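Local coordinates for protein homoserine dehydrogenase (Staphylococcus aureus M1064, PDB 4PG7) that catalyses the NAD(P)-dependent interconversion of L-aspartate semialdehyde and L-homoserine, an oxidoreductase step of the aspartic acid pathway, at residues 250-255 / 408-413; 257-262 / 285-290; 40-45 / 329-334; 32-37 / 321-326; 229-232 / 236-239. All blocks are in the same frame, centred on the assembly; numbering follows the deposited sequence.

Interaction 1: residues 250-255 / 408-413; sequences GVTLTD and ANYDNQ. With LYS (lysine), chain K.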
# COMPACT_ATOMS: atom_id res chain seq x y z
N GLY A 250 -29.61 -0.60 4.38
CA GLY A 250 -30.55 -1.29 3.48
C GLY A 250 -30.02 -2.55 2.79
O GLY A 250 -30.75 -3.22 2.08
N VAL A 251 -28.74 -2.90 3.02
CA VAL A 251 -28.19 -4.14 2.47
C VAL A 251 -28.75 -5.33 3.25
O VAL A 251 -28.68 -5.35 4.48
CB VAL A 251 -26.64 -4.15 2.52
CG1 VAL A 251 -26.07 -5.46 2.01
CG2 VAL A 251 -26.07 -3.00 1.71
N THR A 252 -29.26 -6.34 2.56
CA THR A 252 -29.82 -7.50 3.21
C THR A 252 -29.00 -8.74 2.92
O THR A 252 -28.23 -8.78 1.96
CB THR A 252 -31.26 -7.81 2.73
OG1 THR A 252 -31.24 -8.13 1.33
CG2 THR A 252 -32.21 -6.62 2.98
N LEU A 253 -29.24 -9.78 3.70
CA LEU A 253 -28.60 -11.06 3.49
C LEU A 253 -28.95 -11.62 2.12
O LEU A 253 -28.11 -12.24 1.46
CB LEU A 253 -28.98 -11.99 4.64
CG LEU A 253 -28.23 -13.30 4.74
CD1 LEU A 253 -26.74 -13.07 4.83
CD2 LEU A 253 -28.77 -14.08 5.95
N THR A 254 -30.17 -11.36 1.65
CA THR A 254 -30.54 -11.75 0.32
C THR A 254 -29.65 -11.07 -0.73
O THR A 254 -29.24 -11.71 -1.70
CB THR A 254 -32.03 -11.44 0.07
OG1 THR A 254 -32.81 -12.11 1.07
CG2 THR A 254 -32.46 -11.90 -1.28
N ASP A 255 -29.35 -9.78 -0.56
CA ASP A 255 -28.47 -9.08 -1.51
C ASP A 255 -27.13 -9.77 -1.53
O ASP A 255 -26.60 -10.05 -2.58
CB ASP A 255 -28.27 -7.61 -1.14
CG ASP A 255 -29.54 -6.81 -1.26
OD1 ASP A 255 -30.19 -6.87 -2.32
OD2 ASP A 255 -29.89 -6.12 -0.29
N ALA A 408 -30.76 -13.56 -11.90
CA ALA A 408 -30.84 -14.51 -10.82
C ALA A 408 -32.15 -14.33 -10.07
O ALA A 408 -32.71 -13.22 -10.03
CB ALA A 408 -29.71 -14.30 -9.84
N ASN A 409 -32.62 -15.42 -9.46
CA ASN A 409 -33.71 -15.38 -8.51
C ASN A 409 -33.26 -14.62 -7.29
O ASN A 409 -32.17 -14.80 -6.81
CB ASN A 409 -34.12 -16.80 -8.09
CG ASN A 409 -34.80 -17.56 -9.21
OD1 ASN A 409 -34.33 -18.60 -9.63
ND2 ASN A 409 -35.90 -17.03 -9.69
N TYR A 410 -34.11 -13.74 -6.78
CA TYR A 410 -33.76 -12.95 -5.63
C TYR A 410 -34.65 -13.37 -4.46
O TYR A 410 -34.15 -13.63 -3.39
CB TYR A 410 -33.96 -11.48 -5.96
CG TYR A 410 -33.60 -10.49 -4.90
CD1 TYR A 410 -32.32 -9.94 -4.86
CD2 TYR A 410 -34.53 -10.04 -3.97
CE1 TYR A 410 -31.97 -8.99 -3.92
CE2 TYR A 410 -34.20 -9.10 -3.03
CZ TYR A 410 -32.91 -8.58 -3.00
OH TYR A 410 -32.56 -7.62 -2.08
N ASP A 411 -35.95 -13.37 -4.70
CA ASP A 411 -36.95 -13.76 -3.71
C ASP A 411 -38.23 -14.07 -4.51
O ASP A 411 -38.21 -14.06 -5.74
CB ASP A 411 -37.16 -12.63 -2.70
CG ASP A 411 -37.83 -13.09 -1.42
OD1 ASP A 411 -38.31 -14.24 -1.37
OD2 ASP A 411 -37.89 -12.29 -0.46
N ASN A 412 -39.34 -14.32 -3.82
CA ASN A 412 -40.63 -14.57 -4.48
C ASN A 412 -41.08 -13.43 -5.40
O ASN A 412 -41.23 -12.30 -4.96
CB ASN A 412 -41.71 -14.80 -3.42
CG ASN A 412 -41.45 -16.04 -2.58
OD1 ASN A 412 -41.14 -17.12 -3.11
ND2 ASN A 412 -41.58 -15.90 -1.26
N GLN A 413 -41.26 -13.73 -6.68
CA GLN A 413 -41.53 -12.72 -7.71
C GLN A 413 -40.50 -11.55 -7.72
O GLN A 413 -40.82 -10.42 -8.10
CB GLN A 413 -42.96 -12.16 -7.56
CG GLN A 413 -44.04 -13.19 -7.85
CD GLN A 413 -45.45 -12.61 -7.82
OE1 GLN A 413 -46.33 -13.10 -8.52
NE2 GLN A 413 -45.66 -11.56 -7.02
N LYS K . -34.85 -4.09 2.29
CA LYS K . -34.80 -2.68 1.78
C LYS K . -35.63 -2.48 0.51
O LYS K . -35.33 -1.60 -0.31
CB LYS K . -33.35 -2.26 1.51
CG LYS K . -33.17 -0.77 1.33
CD LYS K . -32.40 -0.43 0.06
CE LYS K . -32.37 1.08 -0.12
NZ LYS K . -31.65 1.50 -1.35
OXT LYS K . -36.62 -3.20 0.31
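Tyr410, near the end of strand 404-411, lays its ring under the methyl group of Thr254 and brings its hydroxyl to the carboxylate of Asp255. Thr254 CG2 stands 3.7 Å from the centroid of the Tyr410 ring, only 8° off the normal, a CH-pi contact over the middle of one face. The same methyl also touches the backbone oxygen Tyr410 O, at 3.2 Å, so it meets the ring and the main chain of one residue. At the ring edge, in its plane, Tyr410 OH donates to Asp255 OD1 at 2.5 Å, a very short bond as modelled, with the carboxylate turned 50° to the ring. The other oxygen, Asp255 OD2, is already engaged: Thr252 N reaches it at 2.9 Å and Lys439 forms a salt bridge to it, which would favour the charged carboxylate. In return Asp255 N donates to Thr252 OG1 at 3.1 Å. Thr252 places OG1 between its own backbone N and carbonyl carbon (chi1 63°), where it can take this bond. The reciprocal pair is a capping box starting helix 253-262, and Thr252, Gly250 and Lys439 also belong to the pocket that holds the bound lysine.

Interaction 2: residues 257-262 / 285-290; sequences NVADQL and PTLIDK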
# COMPACT_ATOMS: atom_id res chain seq x y z
N ASN A 257 -26.30 -12.88 -0.61
CA ASN A 257 -26.33 -14.25 -1.15
C ASN A 257 -26.59 -14.32 -2.66
O ASN A 257 -26.01 -15.16 -3.37
CB ASN A 257 -27.31 -15.12 -0.36
CG ASN A 257 -26.83 -15.37 1.06
OD1 ASN A 257 -25.65 -15.26 1.34
ND2 ASN A 257 -27.73 -15.70 1.96
N VAL A 258 -27.41 -13.41 -3.16
CA VAL A 258 -27.62 -13.31 -4.59
C VAL A 258 -26.32 -12.80 -5.28
O VAL A 258 -25.86 -13.36 -6.27
CB VAL A 258 -28.80 -12.39 -4.91
CG1 VAL A 258 -28.92 -12.14 -6.40
CG2 VAL A 258 -30.10 -12.99 -4.40
N ALA A 259 -25.70 -11.78 -4.70
CA ALA A 259 -24.40 -11.31 -5.20
C ALA A 259 -23.41 -12.46 -5.22
O ALA A 259 -22.66 -12.66 -6.20
CB ALA A 259 -23.87 -10.19 -4.33
N ASP A 260 -23.41 -13.22 -4.14
CA ASP A 260 -22.50 -14.33 -4.00
C ASP A 260 -22.64 -15.33 -5.14
O ASP A 260 -21.63 -15.77 -5.74
CB ASP A 260 -22.74 -15.06 -2.68
CG ASP A 260 -21.84 -16.27 -2.55
OD1 ASP A 260 -20.60 -16.11 -2.54
OD2 ASP A 260 -22.36 -17.38 -2.58
N GLN A 261 -23.88 -15.75 -5.40
CA GLN A 261 -24.15 -16.72 -6.47
C GLN A 261 -23.73 -16.17 -7.85
O GLN A 261 -23.33 -16.93 -8.69
CB GLN A 261 -25.61 -17.20 -6.48
CG GLN A 261 -26.55 -16.53 -7.48
CD GLN A 261 -27.95 -17.16 -7.55
OE1 GLN A 261 -28.25 -17.89 -8.49
NE2 GLN A 261 -28.83 -16.85 -6.57
N LEU A 262 -23.85 -14.87 -8.06
CA LEU A 262 -23.38 -14.23 -9.29
C LEU A 262 -21.86 -14.01 -9.40
O LEU A 262 -21.37 -13.57 -10.46
CB LEU A 262 -24.08 -12.88 -9.46
CG LEU A 262 -25.59 -13.00 -9.71
CD1 LEU A 262 -26.25 -11.68 -9.36
CD2 LEU A 262 -25.85 -13.37 -11.16
N PRO A 285 -23.10 1.01 -1.30
CA PRO A 285 -22.98 -0.44 -1.45
C PRO A 285 -22.77 -0.82 -2.91
O PRO A 285 -23.47 -0.32 -3.79
CB PRO A 285 -24.33 -0.96 -0.94
CG PRO A 285 -24.86 0.12 -0.07
CD PRO A 285 -24.35 1.41 -0.64
N THR A 286 -21.77 -1.65 -3.14
CA THR A 286 -21.23 -1.93 -4.46
C THR A 286 -20.88 -3.41 -4.54
O THR A 286 -20.30 -3.97 -3.60
CB THR A 286 -19.95 -1.09 -4.67
OG1 THR A 286 -20.29 0.29 -4.57
CG2 THR A 286 -19.31 -1.34 -5.99
N LEU A 287 -21.27 -4.08 -5.61
CA LEU A 287 -20.86 -5.46 -5.82
C LEU A 287 -19.46 -5.41 -6.39
O LEU A 287 -19.18 -4.61 -7.30
CB LEU A 287 -21.78 -6.21 -6.75
CG LEU A 287 -23.02 -6.87 -6.16
CD1 LEU A 287 -23.97 -5.82 -5.62
CD2 LEU A 287 -23.67 -7.73 -7.22
N ILE A 288 -18.59 -6.24 -5.84
CA ILE A 288 -17.20 -6.32 -6.24
C ILE A 288 -16.92 -7.75 -6.64
O ILE A 288 -17.17 -8.68 -5.86
CB ILE A 288 -16.23 -6.00 -5.07
CG1 ILE A 288 -16.48 -4.60 -4.52
CG2 ILE A 288 -14.77 -6.10 -5.54
CD1 ILE A 288 -16.11 -3.50 -5.50
N ASP A 289 -16.38 -7.92 -7.83
CA ASP A 289 -16.01 -9.24 -8.31
C ASP A 289 -15.11 -9.90 -7.30
O ASP A 289 -14.15 -9.29 -6.83
CB ASP A 289 -15.32 -9.13 -9.67
CG ASP A 289 -15.03 -10.50 -10.28
OD1 ASP A 289 -15.70 -10.89 -11.22
OD2 ASP A 289 -14.15 -11.20 -9.80
N LYS A 290 -15.40 -11.16 -6.99
CA LYS A 290 -14.65 -11.92 -5.98
C LYS A 290 -13.16 -12.03 -6.25
O LYS A 290 -12.41 -12.26 -5.33
CB LYS A 290 -15.20 -13.33 -5.84
CG LYS A 290 -16.49 -13.43 -5.07
CD LYS A 290 -16.96 -14.89 -5.12
CE LYS A 290 -18.26 -15.09 -4.35
NZ LYS A 290 -18.80 -16.45 -4.62
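Lys290 spans the gap between the end of strand 278-289 and helix 253-262 and grips Asp260 twice with one ammonium group. Its chain leaves with CG on the side away from the carbonyl carbon (chi1 -76°) and is fully extended from there to NZ, so the charge is delivered at the full length of the side chain. NZ forms a salt bridge to Asp260 OD1 at 2.8 Å and also donates to the backbone oxygen Asp260 O at 3.1 Å. Neither approach is flat: the ammonium nitrogen sits 49° above the carboxylate plane, and it is tilted from the plane of the Asp260 carbonyl as well. Asp260 starts with its CB directed away from the strand, yet CG swings round beside its own carbonyl carbon (chi1 177°), which brings OD1 and the main-chain oxygen close enough to share one donor. A glycerol, probably from the crystallisation liquor, also bonds OD1.

Deeper in, Ala259 faces Leu287. Ala259 CB lies 3.8 Å from Leu287 CD2 and 3.9 Å from Leu287 CG, so this branch and its branch point rest against a single methyl. Phe378, Tyr264 and Tyr441 pack around Leu287, and Ile266 meets Ala259. A buried apolar touch thus lies beneath an exposed ion pair. The ammonium group satisfies both a carboxylate and a helix carbonyl, so the surface half of the contact is electrostatic and directional, whereas the inner half depends on close apolar fit.

Interaction 3: residues 40-45 / 329-334; sequences KIIEEN and AVVSDL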
# COMPACT_ATOMS: atom_id res chain seq x y z
N LYS A 40 2.66 12.47 26.20
CA LYS A 40 3.43 11.32 26.69
C LYS A 40 4.59 10.97 25.77
O LYS A 40 5.71 10.72 26.22
CB LYS A 40 2.52 10.10 26.85
N ILE A 41 4.33 11.00 24.47
CA ILE A 41 5.36 10.68 23.49
C ILE A 41 6.50 11.70 23.53
O ILE A 41 7.67 11.32 23.46
CB ILE A 41 4.79 10.59 22.07
CG1 ILE A 41 3.89 9.35 21.94
CG2 ILE A 41 5.92 10.52 21.04
CD1 ILE A 41 3.06 9.32 20.67
N ILE A 42 6.16 12.98 23.62
CA ILE A 42 7.19 14.02 23.74
C ILE A 42 7.99 13.84 25.04
O ILE A 42 9.22 13.90 25.01
CB ILE A 42 6.58 15.44 23.67
CG1 ILE A 42 6.06 15.71 22.26
CG2 ILE A 42 7.61 16.50 24.08
CD1 ILE A 42 5.05 16.83 22.19
N GLU A 43 7.31 13.62 26.16
CA GLU A 43 8.01 13.41 27.43
C GLU A 43 9.02 12.28 27.34
O GLU A 43 10.20 12.44 27.66
CB GLU A 43 7.03 13.09 28.56
CG GLU A 43 6.30 14.30 29.11
CD GLU A 43 5.29 13.93 30.17
OE1 GLU A 43 5.21 12.74 30.54
OE2 GLU A 43 4.57 14.84 30.64
N GLU A 44 8.53 11.12 26.91
CA GLU A 44 9.34 9.90 26.82
C GLU A 44 10.52 10.00 25.85
O GLU A 44 11.51 9.30 26.02
CB GLU A 44 8.44 8.71 26.48
CG GLU A 44 7.59 8.30 27.67
CD GLU A 44 6.47 7.35 27.31
OE1 GLU A 44 6.37 6.92 26.13
OE2 GLU A 44 5.67 7.03 28.22
N ASN A 45 10.43 10.89 24.86
CA ASN A 45 11.48 11.05 23.87
C ASN A 45 12.24 12.36 23.94
O ASN A 45 13.06 12.65 23.07
CB ASN A 45 10.88 10.90 22.48
CG ASN A 45 10.44 9.49 22.20
OD1 ASN A 45 11.27 8.64 21.88
ND2 ASN A 45 9.15 9.23 22.34
N ALA A 329 2.01 10.08 14.76
CA ALA A 329 2.11 10.80 13.49
C ALA A 329 2.29 12.31 13.71
O ALA A 329 3.07 12.95 13.01
CB ALA A 329 0.90 10.52 12.62
N VAL A 330 1.58 12.86 14.70
CA VAL A 330 1.73 14.27 15.06
C VAL A 330 3.18 14.56 15.45
O VAL A 330 3.77 15.54 14.99
CB VAL A 330 0.82 14.67 16.23
CG1 VAL A 330 1.19 16.05 16.76
CG2 VAL A 330 -0.64 14.64 15.80
N VAL A 331 3.76 13.72 16.30
CA VAL A 331 5.11 13.97 16.80
C VAL A 331 6.13 13.83 15.68
O VAL A 331 7.13 14.55 15.62
CB VAL A 331 5.47 13.06 17.99
CG1 VAL A 331 6.92 13.27 18.40
CG2 VAL A 331 4.55 13.36 19.17
N SER A 332 5.86 12.90 14.77
CA SER A 332 6.69 12.73 13.58
C SER A 332 6.69 14.02 12.76
O SER A 332 7.75 14.54 12.42
CB SER A 332 6.19 11.55 12.75
OG SER A 332 6.96 11.42 11.58
N ASP A 333 5.50 14.54 12.45
CA ASP A 333 5.40 15.83 11.74
C ASP A 333 6.11 16.95 12.50
O ASP A 333 6.71 17.83 11.89
CB ASP A 333 3.93 16.22 11.52
CG ASP A 333 3.28 15.48 10.34
OD1 ASP A 333 4.01 14.96 9.47
OD2 ASP A 333 2.04 15.43 10.29
N LEU A 334 6.04 16.90 13.82
CA LEU A 334 6.69 17.87 14.69
C LEU A 334 8.22 17.85 14.52
O LEU A 334 8.84 18.90 14.34
CB LEU A 334 6.29 17.60 16.14
CG LEU A 334 6.81 18.52 17.23
CD1 LEU A 334 6.45 19.97 16.92
CD2 LEU A 334 6.24 18.08 18.57
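Ile41 and Ile42, adjacent on helix 33-53, meet Val331 and Leu334 of helix 323-339. The two short helical segments approach to 10.4 Å between axes, their N-to-C directions 56° apart, and no hydrogen bond joins them.

Ile41 comes first and uses its branch methyl: CG2, lying opposite its backbone N and beside the carbonyl carbon, is 3.7 Å from Val331 CG2 and 3.9 Å from Val331 CG1. The isoleucine methyl thus faces the fork of the valine, touching both of its branches, with the two side chains at a slant. At Ile42 the CB bond does not aim at the neighbouring helix, but CG1 takes the position beside the backbone N (chi1 -69°) and CD1 extends the chain onward (chi2 160°). This carries CD1 to 4.0 Å from Leu334 CD2, the two side chains meeting at about a right angle, and leaves Ile42 CG1 at 4.2 Å from Val331 CG2. Val331 is accordingly wedged against both isoleucines. Farther along, Asn45 turns back on its own helix: ND2 donates to Ile41 O at 2.8 Å, with the acceptor close to the amide plane, while the second subunit packs on this residue through His351.

Beneath the pair lies the parallel sheet. Ile42 rests on Ile57 and Ile59 of strand 55-63, Leu334 on Ile95 and Ile121. Helix 33-53 links strands 22-29 and 55-63 as the first beta-alpha-beta crossover of a Rossmann-type nucleotide-binding domain, and helix 323-339 packs beside it on the same sheet face.

Interaction 4: residues 32-37 / 321-326; sequences GTVGSG and AGSLAT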
# COMPACT_ATOMS: atom_id res chain seq x y z
N GLY A 32 -7.40 15.58 24.60
CA GLY A 32 -8.17 14.33 24.70
C GLY A 32 -7.22 13.16 24.71
O GLY A 32 -6.10 13.28 25.22
N THR A 33 -7.64 12.02 24.16
CA THR A 33 -6.77 10.85 24.10
C THR A 33 -5.59 11.12 23.18
O THR A 33 -4.47 10.73 23.47
CB THR A 33 -7.51 9.59 23.63
OG1 THR A 33 -8.14 9.86 22.38
CG2 THR A 33 -8.57 9.20 24.64
N VAL A 34 -5.83 11.80 22.07
CA VAL A 34 -4.74 12.09 21.13
C VAL A 34 -3.76 13.10 21.76
O VAL A 34 -2.54 12.91 21.71
CB VAL A 34 -5.27 12.62 19.77
CG1 VAL A 34 -4.12 13.05 18.87
CG2 VAL A 34 -6.11 11.56 19.06
N GLY A 35 -4.29 14.17 22.34
CA GLY A 35 -3.45 15.19 23.01
C GLY A 35 -2.62 14.61 24.14
O GLY A 35 -1.42 14.84 24.22
N SER A 36 -3.25 13.80 24.99
CA SER A 36 -2.52 13.12 26.06
C SER A 36 -1.41 12.25 25.52
O SER A 36 -0.27 12.28 26.02
CB SER A 36 -3.47 12.29 26.90
OG SER A 36 -4.51 13.11 27.37
N GLY A 37 -1.72 11.49 24.46
CA GLY A 37 -0.73 10.68 23.79
C GLY A 37 0.43 11.47 23.22
O GLY A 37 1.57 11.06 23.35
N ALA A 321 -6.25 4.13 12.28
CA ALA A 321 -5.70 4.58 13.57
C ALA A 321 -6.82 4.75 14.62
O ALA A 321 -7.95 5.05 14.23
CB ALA A 321 -4.95 5.89 13.37
N GLY A 322 -6.54 4.64 15.92
CA GLY A 322 -5.21 4.54 16.51
C GLY A 322 -4.81 5.85 17.20
O GLY A 322 -4.04 6.63 16.65
N SER A 323 -5.32 6.09 18.41
CA SER A 323 -4.94 7.28 19.19
C SER A 323 -3.42 7.43 19.30
O SER A 323 -2.88 8.52 19.07
CB SER A 323 -5.55 7.26 20.59
OG SER A 323 -6.85 7.81 20.57
N LEU A 324 -2.74 6.35 19.67
CA LEU A 324 -1.28 6.35 19.78
C LEU A 324 -0.64 6.54 18.42
O LEU A 324 0.41 7.17 18.30
CB LEU A 324 -0.78 5.05 20.41
N ALA A 325 -1.25 5.96 17.40
CA ALA A 325 -0.77 6.10 16.03
C ALA A 325 -0.96 7.53 15.52
O ALA A 325 -0.07 8.08 14.89
CB ALA A 325 -1.49 5.11 15.12
N THR A 326 -2.12 8.11 15.80
CA THR A 326 -2.39 9.50 15.47
C THR A 326 -1.40 10.41 16.22
O THR A 326 -0.78 11.28 15.61
CB THR A 326 -3.83 9.90 15.83
OG1 THR A 326 -4.73 9.02 15.15
CG2 THR A 326 -4.13 11.33 15.41
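Two helix starts meet here: the N-terminal turns of helix 33-53, in the NAD-binding region, and of helix 323-339 touch through a polar edge and a small apolar patch. Their nearest CA atoms, those of Val34 and Ser323, are 5.2 Å apart.

The polar edge is a single bond between two hydroxyls, Thr33 OG1 and Ser323 OG, 3.0 Å apart; either may be the donor. Thr33 sets OG1 in the position between its backbone N and carbonyl carbon (chi1 55°), which turns the oxygen toward the serine. Below it, Val34 CG1 lies 3.9 Å from Thr326 CG2, the side chains crossing at about a right angle, and Val34 CG2 sits 4.1 Å from Ser323 OG. Thr326 can offer its methyl because its hydroxyl is turned home: OG1 donates to Gly322 O at 2.9 Å from 52° above the carbonyl plane, and that oxygen also accepts from Thr326 N. Ser36 does likewise on the other helix, where Gly32 O receives Ser36 N and Ser36 OG from opposite faces.

Gly32 and Gly322 occupy the N-cap positions, Gly322 at positive phi after a cis peptide. Gly32 and Gly35, with Gly30, fit the GxGxxG pattern of the strand-turn-helix in Rossmann domains, the turn that in such folds usually receives the dinucleotide phosphates.

Interaction 5: residues 229-232 / 236-239; sequences TSYL and QVIK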
# COMPACT_ATOMS: atom_id res chain seq x y z
N THR A 229 -9.46 11.99 0.11
CA THR A 229 -8.73 11.20 -0.86
C THR A 229 -8.74 11.85 -2.26
O THR A 229 -7.72 11.80 -2.97
CB THR A 229 -9.25 9.76 -0.89
OG1 THR A 229 -9.14 9.21 0.43
CG2 THR A 229 -8.45 8.91 -1.86
N SER A 230 -9.84 12.49 -2.63
CA SER A 230 -9.95 13.20 -3.91
C SER A 230 -9.01 14.40 -3.95
O SER A 230 -8.39 14.70 -4.98
CB SER A 230 -11.38 13.68 -4.14
OG SER A 230 -12.28 12.59 -4.28
N TYR A 231 -8.92 15.10 -2.83
CA TYR A 231 -8.01 16.24 -2.71
C TYR A 231 -6.54 15.81 -2.85
O TYR A 231 -5.78 16.42 -3.59
CB TYR A 231 -8.23 16.96 -1.39
CG TYR A 231 -7.36 18.19 -1.24
CD1 TYR A 231 -7.46 19.24 -2.14
CD2 TYR A 231 -6.43 18.29 -0.21
CE1 TYR A 231 -6.65 20.36 -2.02
CE2 TYR A 231 -5.62 19.41 -0.07
CZ TYR A 231 -5.74 20.44 -0.98
OH TYR A 231 -4.93 21.53 -0.84
N LEU A 232 -6.16 14.75 -2.15
CA LEU A 232 -4.82 14.22 -2.22
C LEU A 232 -4.50 13.56 -3.57
O LEU A 232 -3.39 13.72 -4.07
CB LEU A 232 -4.58 13.22 -1.09
CG LEU A 232 -4.66 13.82 0.31
CD1 LEU A 232 -4.53 12.74 1.37
CD2 LEU A 232 -3.58 14.89 0.51
N GLN A 236 -8.02 18.39 -6.38
CA GLN A 236 -9.27 19.08 -6.60
C GLN A 236 -10.02 19.10 -5.29
O GLN A 236 -10.05 18.12 -4.57
CB GLN A 236 -10.13 18.36 -7.62
CG GLN A 236 -9.56 18.35 -9.03
CD GLN A 236 -9.62 19.70 -9.70
OE1 GLN A 236 -8.63 20.18 -10.24
NE2 GLN A 236 -10.79 20.33 -9.68
N VAL A 237 -10.68 20.22 -5.03
CA VAL A 237 -11.49 20.38 -3.85
C VAL A 237 -12.93 20.07 -4.21
O VAL A 237 -13.49 20.74 -5.06
CB VAL A 237 -11.41 21.83 -3.33
CG1 VAL A 237 -12.45 22.08 -2.26
CG2 VAL A 237 -10.01 22.13 -2.82
N ILE A 238 -13.53 19.09 -3.55
CA ILE A 238 -14.98 18.89 -3.65
C ILE A 238 -15.59 19.10 -2.29
O ILE A 238 -14.90 19.00 -1.29
CB ILE A 238 -15.34 17.49 -4.20
CG1 ILE A 238 -14.98 16.38 -3.21
CG2 ILE A 238 -14.66 17.27 -5.54
CD1 ILE A 238 -15.42 15.00 -3.67
N LYS A 239 -16.89 19.36 -2.25
CA LYS A 239 -17.60 19.51 -0.98
C LYS A 239 -18.17 18.18 -0.53
O LYS A 239 -18.47 17.31 -1.36
CB LYS A 239 -18.74 20.52 -1.17
CG LYS A 239 -18.30 21.93 -1.57
CD LYS A 239 -19.51 22.80 -1.94
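The closest approach between helix 220-234 and the chain just after it is a backbone one: Tyr231 CA lies 3.3 Å from Gln236 O, a CA-H...O contact with an angle of 142° at the hydrogen. That carbonyl oxygen also sits in the plane of the Tyr231 ring, at its edge, 3.7 Å from CD1. No conventional hydrogen bond crosses between 229-232 and 236-239.

Side-chain packing flanks this point. Tyr231 and Val237 lie side by side and point the same way, so that one valine branch, Val237 CG2, is 3.9 Å from both CD1 and CE1 of Tyr231, approaching the ring obliquely. The ring reaches this place with CG opposite the backbone N (chi1 -177°). Ser230 OG and Ile238 CD1, 4.0 Å apart, make a van der Waals touch of a hydroxyl on a methyl, with the isoleucine packed also on Val279 and Ala281 of strand 278-289.

The polar ends are served from elsewhere. Tyr231 OH bonds to Glu136 of helix 129-141, whose Val130 packs on Val237, and Ser230 OG bonds to Val226 O one turn earlier in its own helix.

Together these contacts describe a tight chain reversal at the C-terminal end of helix 220-234: the chain folds back along the last turns and runs on toward strand 244-245, set between helix 129-141 and the mixed sheet.

The contacts fall into two clusters and one site between. Interactions 3 and 4 share helices 33-53 and 323-339, with centres 11 Å apart; they pack the helices together from their N-terminal turns onward in the nucleotide-binding part. Interactions 1 and 2, also 11 Å apart, both use helix 253-262 and reach the same mixed sheet near the lysine pocket. The centres of interactions 1 and 3 are 51 Å apart, on opposite sides of the chain's centre. Interaction 5 comes before interaction 2 in sequence, and both lie within the span bridged by interactions 3 and 4. The chain thus returns to its N-terminal domain, and interaction 1 ties strand 404-411 of the C-terminal region back to helix 253-262.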